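PDB 2WDD: sulfur oxidation protein soxB from Thermus thermophilus, which hydrolyses the sulfur-sulfur bond of cysteine S-thiosulfonate groups in the bacterial sulfur oxidation pathway, at a site holding two manganese ions. Local coordinates for residues Gly79-Tyr84 / Arg96-Ile101; Met160-Glu165 / Gly182-Tyr187; Arg314-Leu319 / Asn326-Val331; Glu387-Ile392 / Arg524-Val529. One frame throughout, in Å; residues are numbered along the deposited sequence.

Contact 1 of 4, residues Gly79-Tyr84 / Arg96-Ile101; sequences GTPLAY and RTFGPI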
# COMPACT_ATOMS: atom_id res chain seq x y z
N GLY A 79 -14.33 1.99 19.09
CA GLY A 79 -14.99 3.27 18.88
C GLY A 79 -14.12 4.51 18.97
O GLY A 79 -14.63 5.62 18.82
N THR A 80 -12.83 4.33 19.18
CA THR A 80 -11.90 5.45 19.27
C THR A 80 -11.40 5.82 17.88
O THR A 80 -11.47 5.03 16.95
CB THR A 80 -10.70 5.08 20.15
OG1 THR A 80 -10.09 3.89 19.62
CG2 THR A 80 -11.15 4.81 21.58
N PRO A 81 -10.80 7.02 17.76
CA PRO A 81 -10.24 7.40 16.46
C PRO A 81 -9.19 6.39 16.01
O PRO A 81 -9.11 6.06 14.83
CB PRO A 81 -9.60 8.77 16.73
CG PRO A 81 -10.42 9.33 17.86
CD PRO A 81 -10.89 8.16 18.69
N LEU A 82 -8.39 5.87 16.94
CA LEU A 82 -7.40 4.87 16.54
C LEU A 82 -8.09 3.60 16.06
O LEU A 82 -7.64 2.98 15.09
CB LEU A 82 -6.41 4.56 17.67
CG LEU A 82 -5.27 3.62 17.28
CD1 LEU A 82 -4.59 4.07 16.00
CD2 LEU A 82 -4.25 3.53 18.43
N ALA A 83 -9.17 3.19 16.72
CA ALA A 83 -9.90 2.00 16.30
C ALA A 83 -10.43 2.18 14.88
O ALA A 83 -10.40 1.26 14.06
CB ALA A 83 -11.05 1.69 17.27
N TYR A 84 -10.90 3.39 14.58
CA TYR A 84 -11.41 3.73 13.25
C TYR A 84 -10.32 3.51 12.18
O TYR A 84 -10.60 2.96 11.11
CB TYR A 84 -11.87 5.20 13.26
CG TYR A 84 -12.13 5.83 11.91
CD1 TYR A 84 -12.85 5.16 10.92
CD2 TYR A 84 -11.72 7.13 11.65
CE1 TYR A 84 -13.14 5.78 9.69
CE2 TYR A 84 -11.96 7.73 10.43
CZ TYR A 84 -12.69 7.07 9.46
OH TYR A 84 -12.95 7.70 8.24
N ARG A 96 -18.55 8.06 9.60
CA ARG A 96 -19.52 9.15 9.73
C ARG A 96 -19.17 10.00 10.96
O ARG A 96 -19.39 11.20 10.97
CB ARG A 96 -20.94 8.61 9.88
CG ARG A 96 -21.34 7.63 8.80
CD ARG A 96 -22.20 8.30 7.75
NE ARG A 96 -22.72 7.33 6.79
CZ ARG A 96 -22.59 7.45 5.48
NH1 ARG A 96 -21.97 8.50 4.97
NH2 ARG A 96 -23.09 6.52 4.68
N THR A 97 -18.65 9.35 11.99
CA THR A 97 -18.34 10.03 13.24
C THR A 97 -17.14 10.97 13.17
O THR A 97 -17.24 12.16 13.53
CB THR A 97 -18.12 8.97 14.36
OG1 THR A 97 -19.33 8.23 14.56
CG2 THR A 97 -17.68 9.63 15.68
N PHE A 98 -16.01 10.43 12.72
CA PHE A 98 -14.74 11.14 12.72
C PHE A 98 -14.38 11.83 11.42
O PHE A 98 -13.47 12.65 11.39
CB PHE A 98 -13.61 10.19 13.13
CG PHE A 98 -13.76 9.61 14.51
CD1 PHE A 98 -13.90 10.45 15.62
CD2 PHE A 98 -13.85 8.24 14.70
CE1 PHE A 98 -14.08 9.91 16.89
CE2 PHE A 98 -14.00 7.70 15.96
CZ PHE A 98 -14.10 8.54 17.07
N GLY A 99 -15.07 11.50 10.34
CA GLY A 99 -14.77 12.12 9.07
C GLY A 99 -13.71 11.38 8.27
O GLY A 99 -13.19 10.35 8.70
N PRO A 100 -13.41 11.88 7.06
CA PRO A 100 -12.43 11.25 6.18
C PRO A 100 -11.03 11.36 6.75
O PRO A 100 -10.73 12.23 7.58
CB PRO A 100 -12.54 12.09 4.90
CG PRO A 100 -12.93 13.45 5.40
CD PRO A 100 -13.89 13.17 6.53
N ILE A 101 -10.15 10.49 6.25
CA ILE A 101 -8.75 10.49 6.63
C ILE A 101 -7.90 11.07 5.50
O ILE A 101 -8.38 11.27 4.37
CB ILE A 101 -8.26 9.08 7.03
CG1 ILE A 101 -8.51 8.05 5.92
CG2 ILE A 101 -8.91 8.62 8.33
CD1 ILE A 101 -7.57 8.20 4.72
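Y84 of helix 81-86 reaches across to the backbone of G99, where its OH gives a 2.7 Å hydrogen bond to G99 O. The carbonyl is met at a bend, the C=O...donor angle being 143°, and the oxygen lies at the edge of the tyrosine ring. With CG anti to the backbone N (chi1 167°), the ring leaves its helix toward residues 98-101. Such a bond ties a side chain from one helix to the residue where another has just ended, for G99 is the first after helix 91-98 to leave helical angles, with positive phi.

The two helices follow one another with a short break between, and the first turn of one lies against the last turn of the other. T80 caps the earlier helix: its OG1 accepts from A83 N at 3.1 Å and also bonds to E77 O.

Apolar contacts centre on F98. Its ring is sandwiched, with T97 CG2 over the middle of one face and P81 on the other, where P81 CG makes a CH-pi contact 4.1 Å from the ring centroid. P81 CD comes within 3.6 Å of F98 CZ, and G79 O sits at the ring edge, 3.4 Å from F98 CZ. The side chains of Y84 and F98 slide past each other in opposite directions, their ring planes set obliquely at 36°, with CD2 of Y84 3.9 Å from CD2 of F98. Further along the tyrosine, Y84 CE2 rests 3.8 Å from I101 CG2. I101 is paired through its backbone with H44, and its side chain is about 11 Å from that of the manganese ligand H38.

Contact 2 of 4, residues Met160-Glu165 / Gly182-Tyr187; sequences MVSHWE and GEFLSY. With MN (manganese (II) ion), chain H.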
# COMPACT_ATOMS: atom_id res chain seq x y z
N MET A 160 13.20 9.73 1.18
CA MET A 160 12.18 8.82 0.69
C MET A 160 12.88 7.62 0.06
O MET A 160 14.07 7.67 -0.28
CB MET A 160 11.23 9.47 -0.32
CG MET A 160 11.70 9.39 -1.77
SD MET A 160 10.46 10.12 -2.93
CE MET A 160 9.31 8.72 -3.14
N VAL A 161 12.14 6.52 -0.02
CA VAL A 161 12.56 5.32 -0.72
C VAL A 161 11.50 5.05 -1.79
O VAL A 161 10.62 5.90 -2.01
CB VAL A 161 12.85 4.12 0.20
CG1 VAL A 161 14.03 4.46 1.12
CG2 VAL A 161 11.63 3.72 1.01
N SER A 162 11.57 3.91 -2.46
CA SER A 162 10.66 3.72 -3.59
C SER A 162 10.15 2.33 -3.90
O SER A 162 10.69 1.32 -3.46
CB SER A 162 11.38 4.23 -4.84
OG SER A 162 12.39 3.30 -5.22
N HIS A 163 9.11 2.32 -4.73
CA HIS A 163 8.53 1.11 -5.30
C HIS A 163 7.74 1.49 -6.55
O HIS A 163 8.29 1.47 -7.67
CB HIS A 163 7.69 0.32 -4.31
CG HIS A 163 6.90 -0.78 -4.96
ND1 HIS A 163 5.83 -1.40 -4.34
CD2 HIS A 163 6.99 -1.35 -6.19
CE1 HIS A 163 5.30 -2.30 -5.15
NE2 HIS A 163 5.99 -2.28 -6.29
N TRP A 164 6.47 1.90 -6.38
CA TRP A 164 5.64 2.24 -7.54
C TRP A 164 6.12 3.45 -8.32
O TRP A 164 5.71 3.65 -9.46
CB TRP A 164 4.16 2.42 -7.15
CG TRP A 164 3.43 1.11 -7.04
CD1 TRP A 164 3.38 0.28 -5.95
CD2 TRP A 164 2.60 0.52 -8.03
NE1 TRP A 164 2.60 -0.82 -6.23
CE2 TRP A 164 2.11 -0.69 -7.51
CE3 TRP A 164 2.26 0.87 -9.34
CZ2 TRP A 164 1.30 -1.56 -8.25
CZ3 TRP A 164 1.44 0.02 -10.07
CH2 TRP A 164 0.98 -1.18 -9.52
N GLU A 165 7.00 4.24 -7.72
CA GLU A 165 7.59 5.39 -8.39
C GLU A 165 8.13 4.97 -9.76
O GLU A 165 8.02 5.71 -10.75
CB GLU A 165 8.78 5.88 -7.55
CG GLU A 165 8.40 6.82 -6.41
CD GLU A 165 7.60 6.17 -5.28
OE1 GLU A 165 7.78 4.96 -5.01
OE2 GLU A 165 6.85 6.92 -4.62
N GLY A 182 14.29 16.63 -1.05
CA GLY A 182 14.78 15.72 -0.04
C GLY A 182 15.90 14.90 -0.65
O GLY A 182 16.29 15.12 -1.81
N GLU A 183 16.43 13.96 0.12
CA GLU A 183 17.49 13.08 -0.35
C GLU A 183 16.98 11.65 -0.51
O GLU A 183 16.63 11.00 0.47
CB GLU A 183 18.71 13.10 0.58
CG GLU A 183 19.79 12.16 0.08
CD GLU A 183 21.05 12.18 0.90
OE1 GLU A 183 22.06 11.66 0.41
OE2 GLU A 183 21.03 12.70 2.03
N PHE A 184 16.97 11.17 -1.74
CA PHE A 184 16.52 9.81 -2.05
C PHE A 184 17.59 8.81 -1.62
O PHE A 184 18.77 8.99 -1.92
CB PHE A 184 16.26 9.68 -3.56
CG PHE A 184 15.66 8.36 -3.96
CD1 PHE A 184 14.29 8.20 -4.01
CD2 PHE A 184 16.46 7.27 -4.26
CE1 PHE A 184 13.71 6.99 -4.34
CE2 PHE A 184 15.90 6.04 -4.60
CZ PHE A 184 14.52 5.90 -4.64
N LEU A 185 17.18 7.77 -0.90
CA LEU A 185 18.11 6.74 -0.42
C LEU A 185 17.71 5.36 -0.93
O LEU A 185 16.52 5.06 -1.02
CB LEU A 185 18.10 6.69 1.11
CG LEU A 185 18.47 7.96 1.87
CD1 LEU A 185 18.28 7.76 3.37
CD2 LEU A 185 19.92 8.36 1.56
N SER A 186 18.70 4.52 -1.19
CA SER A 186 18.48 3.12 -1.55
C SER A 186 19.80 2.40 -1.65
O SER A 186 20.64 2.74 -2.48
CB SER A 186 17.69 2.98 -2.86
OG SER A 186 16.29 3.15 -2.65
N TYR A 187 20.01 1.40 -0.80
CA TYR A 187 21.25 0.63 -0.84
C TYR A 187 21.19 -0.38 -1.98
O TYR A 187 22.23 -0.84 -2.48
CB TYR A 187 21.46 -0.13 0.49
CG TYR A 187 20.74 -1.47 0.53
CD1 TYR A 187 21.37 -2.64 0.11
CD2 TYR A 187 19.40 -1.55 0.88
CE1 TYR A 187 20.71 -3.85 0.09
CE2 TYR A 187 18.71 -2.76 0.84
CZ TYR A 187 19.37 -3.91 0.46
OH TYR A 187 18.69 -5.10 0.42
MN MN H . 4.80 -1.01 -2.39
O HOH W 1 2.88 -1.19 -1.53
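F184 crosses M160 obliquely and turns the edge of its ring to S162. CD1 of F184 takes M160 CG at 3.6 Å, M160 O lies over one face, and S162 CB comes in at the edge, in the plane of the ring, 3.6 Å from F184 CZ. S162 OG is also close to that edge, but it is hydrogen-bonded to S218 OG and accepts from W166 NE1. With CG anti to the backbone N (chi1 -174°), the ring of F184 is carried toward M160 and S162. An alanine here would probably open a gap beside M160 CG and S162 CB and leave the chain leading to the metal ligand less firmly packed.

One backbone bond reinforces the packing: L185 N donates to M160 O at 3.2 Å, almost straight at 175°. Next to it, V161 CG1 touches L185 O at 3.3 Å.

Just beyond S162 the chain enters the active site. H163 ND1 binds a manganese ion at 2.2 Å, in a shell completed by D132, H263, H286 and a water. H163 N donates to E165 OE1 at 3.0 Å, while W164 CD1 lies over one face of the imidazole.

The short strand 159-160 and the weakly bonded 183-184 lie parallel, loosely paired, at one edge of a mixed sheet, with helix 170-179 in the connection between them, and L185 packs on V214 of strand 210-217.

Contact 3 of 4, residues Arg314-Leu319 / Asn326-Val331; sequences RVDLKL and NLRVRV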
# COMPACT_ATOMS: atom_id res chain seq x y z
N ARG A 314 4.56 9.02 14.70
CA ARG A 314 5.55 9.81 15.39
C ARG A 314 6.38 8.87 16.25
O ARG A 314 5.84 8.17 17.12
CB ARG A 314 4.92 10.90 16.26
CG ARG A 314 5.98 11.65 17.08
CD ARG A 314 5.43 12.88 17.81
NE ARG A 314 6.41 13.33 18.80
CZ ARG A 314 6.30 14.44 19.52
NH1 ARG A 314 5.26 15.24 19.36
NH2 ARG A 314 7.24 14.73 20.41
N VAL A 315 7.67 8.80 15.96
CA VAL A 315 8.56 7.91 16.68
C VAL A 315 9.65 8.72 17.37
O VAL A 315 10.53 9.27 16.71
CB VAL A 315 9.19 6.85 15.76
CG1 VAL A 315 10.01 5.84 16.57
CG2 VAL A 315 8.11 6.14 14.94
N ASP A 316 9.57 8.80 18.70
CA ASP A 316 10.54 9.56 19.48
C ASP A 316 11.58 8.61 20.02
O ASP A 316 11.24 7.56 20.55
CB ASP A 316 9.85 10.29 20.63
CG ASP A 316 8.72 11.17 20.15
OD1 ASP A 316 8.99 12.08 19.35
OD2 ASP A 316 7.56 10.94 20.56
N LEU A 317 12.85 8.93 19.80
CA LEU A 317 13.94 8.06 20.19
C LEU A 317 14.85 8.59 21.29
O LEU A 317 15.38 9.70 21.18
CB LEU A 317 14.83 7.76 18.98
CG LEU A 317 14.13 7.29 17.70
CD1 LEU A 317 15.13 7.17 16.55
CD2 LEU A 317 13.42 5.97 17.97
N LYS A 318 15.09 7.76 22.29
CA LYS A 318 16.10 8.07 23.30
C LYS A 318 17.30 7.25 22.82
O LYS A 318 17.25 6.02 22.79
CB LYS A 318 15.69 7.55 24.67
CG LYS A 318 14.93 8.54 25.49
CD LYS A 318 14.69 7.97 26.87
CE LYS A 318 14.00 8.97 27.77
NZ LYS A 318 13.70 8.34 29.09
N LEU A 319 18.36 7.92 22.41
CA LEU A 319 19.51 7.22 21.89
C LEU A 319 20.58 7.00 22.95
O LEU A 319 20.58 7.67 23.99
CB LEU A 319 20.13 8.01 20.73
CG LEU A 319 19.17 8.43 19.61
CD1 LEU A 319 19.88 9.31 18.58
CD2 LEU A 319 18.56 7.21 18.95
N ASN A 326 15.48 3.57 24.13
CA ASN A 326 14.05 3.42 24.27
C ASN A 326 13.36 4.27 23.21
O ASN A 326 13.98 5.11 22.57
CB ASN A 326 13.60 3.83 25.68
CG ASN A 326 12.47 2.95 26.20
OD1 ASN A 326 11.63 2.48 25.44
ND2 ASN A 326 12.45 2.73 27.52
N LEU A 327 12.06 4.04 23.04
CA LEU A 327 11.31 4.81 22.05
C LEU A 327 9.85 4.93 22.41
O LEU A 327 9.30 4.09 23.12
CB LEU A 327 11.44 4.17 20.66
CG LEU A 327 10.63 2.90 20.39
CD1 LEU A 327 10.83 2.48 18.92
CD2 LEU A 327 11.02 1.79 21.33
N ARG A 328 9.22 5.97 21.88
CA ARG A 328 7.80 6.16 22.05
C ARG A 328 7.20 6.23 20.65
O ARG A 328 7.65 7.00 19.81
CB ARG A 328 7.51 7.46 22.81
CG ARG A 328 6.03 7.65 23.09
CD ARG A 328 5.75 8.97 23.78
NE ARG A 328 6.05 10.11 22.91
CZ ARG A 328 6.00 11.38 23.30
NH1 ARG A 328 5.65 11.69 24.54
NH2 ARG A 328 6.30 12.34 22.44
N VAL A 329 6.19 5.40 20.40
CA VAL A 329 5.55 5.35 19.09
C VAL A 329 4.10 5.78 19.25
O VAL A 329 3.39 5.28 20.13
CB VAL A 329 5.60 3.91 18.53
CG1 VAL A 329 4.77 3.80 17.25
CG2 VAL A 329 7.04 3.45 18.31
N ARG A 330 3.66 6.69 18.40
CA ARG A 330 2.28 7.12 18.40
C ARG A 330 1.77 7.19 16.98
O ARG A 330 2.37 7.85 16.14
CB ARG A 330 2.11 8.48 19.08
CG ARG A 330 2.39 8.45 20.57
CD ARG A 330 1.34 7.64 21.32
NE ARG A 330 1.54 7.72 22.77
CZ ARG A 330 2.26 6.84 23.46
NH1 ARG A 330 2.84 5.83 22.84
NH2 ARG A 330 2.40 6.98 24.77
N VAL A 331 0.65 6.52 16.73
CA VAL A 331 -0.00 6.59 15.43
C VAL A 331 -0.93 7.79 15.52
O VAL A 331 -1.90 7.77 16.29
CB VAL A 331 -0.81 5.30 15.16
CG1 VAL A 331 -1.72 5.49 13.92
CG2 VAL A 331 0.13 4.10 14.98
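From the R314-R330 pair to the K318-N326 pair, two antiparallel strands run with axes 4.7 Å apart and an angle of 171° between their directions. R314, D316 and K318 form hydrogen-bonded pairs with R330, R328 and N326, though the N326 N to K318 O bond is weak; V315-V329 and L317-L327 are the non-hydrogen-bonded pairs between.

One face carries a salt-bridge network. R328 grips D316 OD2 side-on, with NH2 at 2.7 Å and NE at 2.9 Å from that oxygen, both from the same face of the carboxylate plane. A bend at chi3 (66°) places NE of R328 for this grip. The other oxygen, D316 OD1, takes R314 NE at 2.9 Å on its syn lone pair, in the guanidinium plane, and is bonded to T30 OG1 as well. The arginines come close, R314 NH2 lying 3.3 Å from R328 NH2, a repulsion that the shared carboxylate would be expected to offset. Q114 and P24 O give R314 and R328 further partners. An alanine in place of D316 would probably leave two neighbouring positive groups without their common counter-charge, their mutual repulsion less well offset.

The opposite face is apolar: L317 CD2 packs 3.8 Å from L327 CB, and V315 CG1 lies 4.2 Å from both L327 CD1 and V329 CG2. There L327 and V329 also touch W301 and V303 of strand 300-304 in the second mixed sheet. A hairpin edging one sheet and packed on another is consistent with the four-layer alpha-beta-beta-alpha sandwich of metallophosphoesterases, the superfamily that includes the 5'-nucleotidases.

Contact 4 of 4, residues Glu387-Ile392 / Arg524-Val529; sequences EAVKAI and RPIYEV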
# COMPACT_ATOMS: atom_id res chain seq x y z
N GLU A 387 -18.33 -6.89 -12.42
CA GLU A 387 -19.66 -6.67 -12.99
C GLU A 387 -19.61 -5.67 -14.15
O GLU A 387 -20.31 -5.86 -15.16
CB GLU A 387 -20.63 -6.19 -11.92
CG GLU A 387 -20.89 -7.24 -10.84
CD GLU A 387 -21.93 -6.79 -9.82
OE1 GLU A 387 -22.57 -5.75 -10.05
OE2 GLU A 387 -22.11 -7.49 -8.81
N ALA A 388 -18.82 -4.62 -14.00
CA ALA A 388 -18.70 -3.62 -15.07
C ALA A 388 -18.12 -4.27 -16.34
O ALA A 388 -18.62 -4.07 -17.46
CB ALA A 388 -17.82 -2.45 -14.63
N VAL A 389 -17.06 -5.04 -16.16
CA VAL A 389 -16.42 -5.69 -17.30
C VAL A 389 -17.40 -6.64 -17.99
O VAL A 389 -17.53 -6.60 -19.22
CB VAL A 389 -15.11 -6.41 -16.89
CG1 VAL A 389 -14.60 -7.32 -18.02
CG2 VAL A 389 -14.03 -5.39 -16.50
N LYS A 390 -18.13 -7.44 -17.22
CA LYS A 390 -19.08 -8.38 -17.82
C LYS A 390 -20.26 -7.66 -18.48
O LYS A 390 -20.83 -8.15 -19.45
CB LYS A 390 -19.57 -9.40 -16.79
CG LYS A 390 -18.52 -10.44 -16.46
CD LYS A 390 -19.15 -11.67 -15.84
CE LYS A 390 -18.15 -12.81 -15.70
NZ LYS A 390 -18.85 -14.09 -15.40
N ALA A 391 -20.62 -6.50 -17.95
CA ALA A 391 -21.72 -5.74 -18.52
C ALA A 391 -21.34 -5.22 -19.91
O ALA A 391 -22.17 -5.23 -20.83
CB ALA A 391 -22.11 -4.56 -17.61
N ILE A 392 -20.11 -4.75 -20.06
CA ILE A 392 -19.66 -4.21 -21.33
C ILE A 392 -19.15 -5.27 -22.29
O ILE A 392 -19.24 -5.10 -23.52
CB ILE A 392 -18.69 -3.04 -21.14
CG1 ILE A 392 -19.39 -1.88 -20.43
CG2 ILE A 392 -18.12 -2.58 -22.48
CD1 ILE A 392 -18.46 -0.82 -19.93
N ARG A 524 -7.85 -1.36 -23.82
CA ARG A 524 -8.05 0.04 -23.47
C ARG A 524 -8.06 0.15 -21.94
O ARG A 524 -8.26 -0.84 -21.25
CB ARG A 524 -9.33 0.58 -24.07
CG ARG A 524 -10.59 -0.10 -23.58
CD ARG A 524 -11.79 0.74 -23.94
NE ARG A 524 -13.05 0.05 -23.68
CZ ARG A 524 -14.22 0.66 -23.54
NH1 ARG A 524 -14.30 1.98 -23.64
NH2 ARG A 524 -15.31 -0.05 -23.33
N PRO A 525 -7.85 1.36 -21.42
CA PRO A 525 -7.75 1.50 -19.96
C PRO A 525 -8.96 1.00 -19.19
O PRO A 525 -10.10 1.30 -19.53
CB PRO A 525 -7.59 3.00 -19.75
CG PRO A 525 -7.06 3.51 -21.07
CD PRO A 525 -7.70 2.65 -22.11
N ILE A 526 -8.71 0.27 -18.11
CA ILE A 526 -9.80 -0.23 -17.30
C ILE A 526 -10.73 0.89 -16.84
O ILE A 526 -11.95 0.68 -16.77
CB ILE A 526 -9.28 -1.04 -16.11
CG1 ILE A 526 -10.45 -1.67 -15.34
CG2 ILE A 526 -8.41 -0.16 -15.23
CD1 ILE A 526 -11.31 -2.62 -16.17
N TYR A 527 -10.18 2.03 -16.45
CA TYR A 527 -11.01 3.13 -15.96
C TYR A 527 -11.99 3.68 -16.99
O TYR A 527 -13.05 4.18 -16.63
CB TYR A 527 -10.21 4.24 -15.26
CG TYR A 527 -8.94 4.65 -15.96
CD1 TYR A 527 -8.97 5.42 -17.12
CD2 TYR A 527 -7.70 4.36 -15.40
CE1 TYR A 527 -7.80 5.83 -17.73
CE2 TYR A 527 -6.53 4.78 -16.00
CZ TYR A 527 -6.58 5.53 -17.16
OH TYR A 527 -5.40 5.90 -17.76
N GLU A 528 -11.65 3.55 -18.28
CA GLU A 528 -12.57 3.98 -19.33
C GLU A 528 -13.77 3.04 -19.33
O GLU A 528 -14.91 3.48 -19.50
CB GLU A 528 -11.89 3.98 -20.70
CG GLU A 528 -10.87 5.10 -20.86
CD GLU A 528 -10.22 5.14 -22.24
OE1 GLU A 528 -10.61 4.34 -23.12
OE2 GLU A 528 -9.31 5.97 -22.44
N VAL A 529 -13.51 1.75 -19.12
CA VAL A 529 -14.58 0.77 -19.09
C VAL A 529 -15.47 1.05 -17.88
O VAL A 529 -16.70 1.05 -17.98
CB VAL A 529 -14.00 -0.67 -19.05
CG1 VAL A 529 -15.10 -1.71 -18.92
CG2 VAL A 529 -13.14 -0.94 -20.29
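V389 and V529 bring the two backbones to their nearest approach, 7.0 Å between CA atoms, where the last turns of helix 380-392 face the first turn of helix 526-537. At that spacing side chains make the contact, packing on one another and on backbone carbonyls.

V389 CG2 meets I526 CD1 at 3.9 Å, the two side chains crossing at about a right angle. CG1 of I526 is anti to its backbone N (chi1 -175°), and a chi2 of 60° then turns CD1 toward V389. V529 points toward the other helix, with A388 O a distant neighbour of its CG1.

The two helices belong to the C-terminal part of the chain, where residues 387-392 fall in the 5'-nucleotidase C-terminal family. Strand 524-525 pairs with strand 431-438 and runs straight into helix 526-537, with P525 at the N-cap position, so the contact sets a short, weakly bonded strand and the helix that follows it against a helix from much earlier in the sequence.

I392 was modelled in two conformers, and its contacts are tentative, holding for the one described. In that conformer its CD1 is 3.6 Å from V529 CG1 as the two side chains slide past each other in opposite directions. It also sets I392 CG2 at the edge of the R524 guanidinium, in its plane and 3.9 Å from R524 NH2. The charge of R524 is met by E532 through NH1, and its NE bonds to the hydroxyl of Y393. In the same helical turn as V529, Y527 stacks edge-to-face with Y422 and touches a bound tertiary-butyl alcohol.

How the contacts relate
The four contacts come in series along the chain, each closing before the next opens. Contacts 2 and 3 share one mixed sheet and mark its two edges, strand 183-184 and strand 323-333, with their centres 23 Å apart; strands 29-34 and 124-129 lie between. Contact 1 joins contact 3 directly, L82 CD1 packing 3.8 Å from V331 CG1, so helix 81-86 rests against strand 323-333. Contact 4 stands apart in the C-terminal region, its centre 46 Å from that of contact 3 and on the opposite side of the chain's centre. Contact 2 holds a manganese ligand, H163, whereas contacts 3 and 4 lie away from the annotated sites.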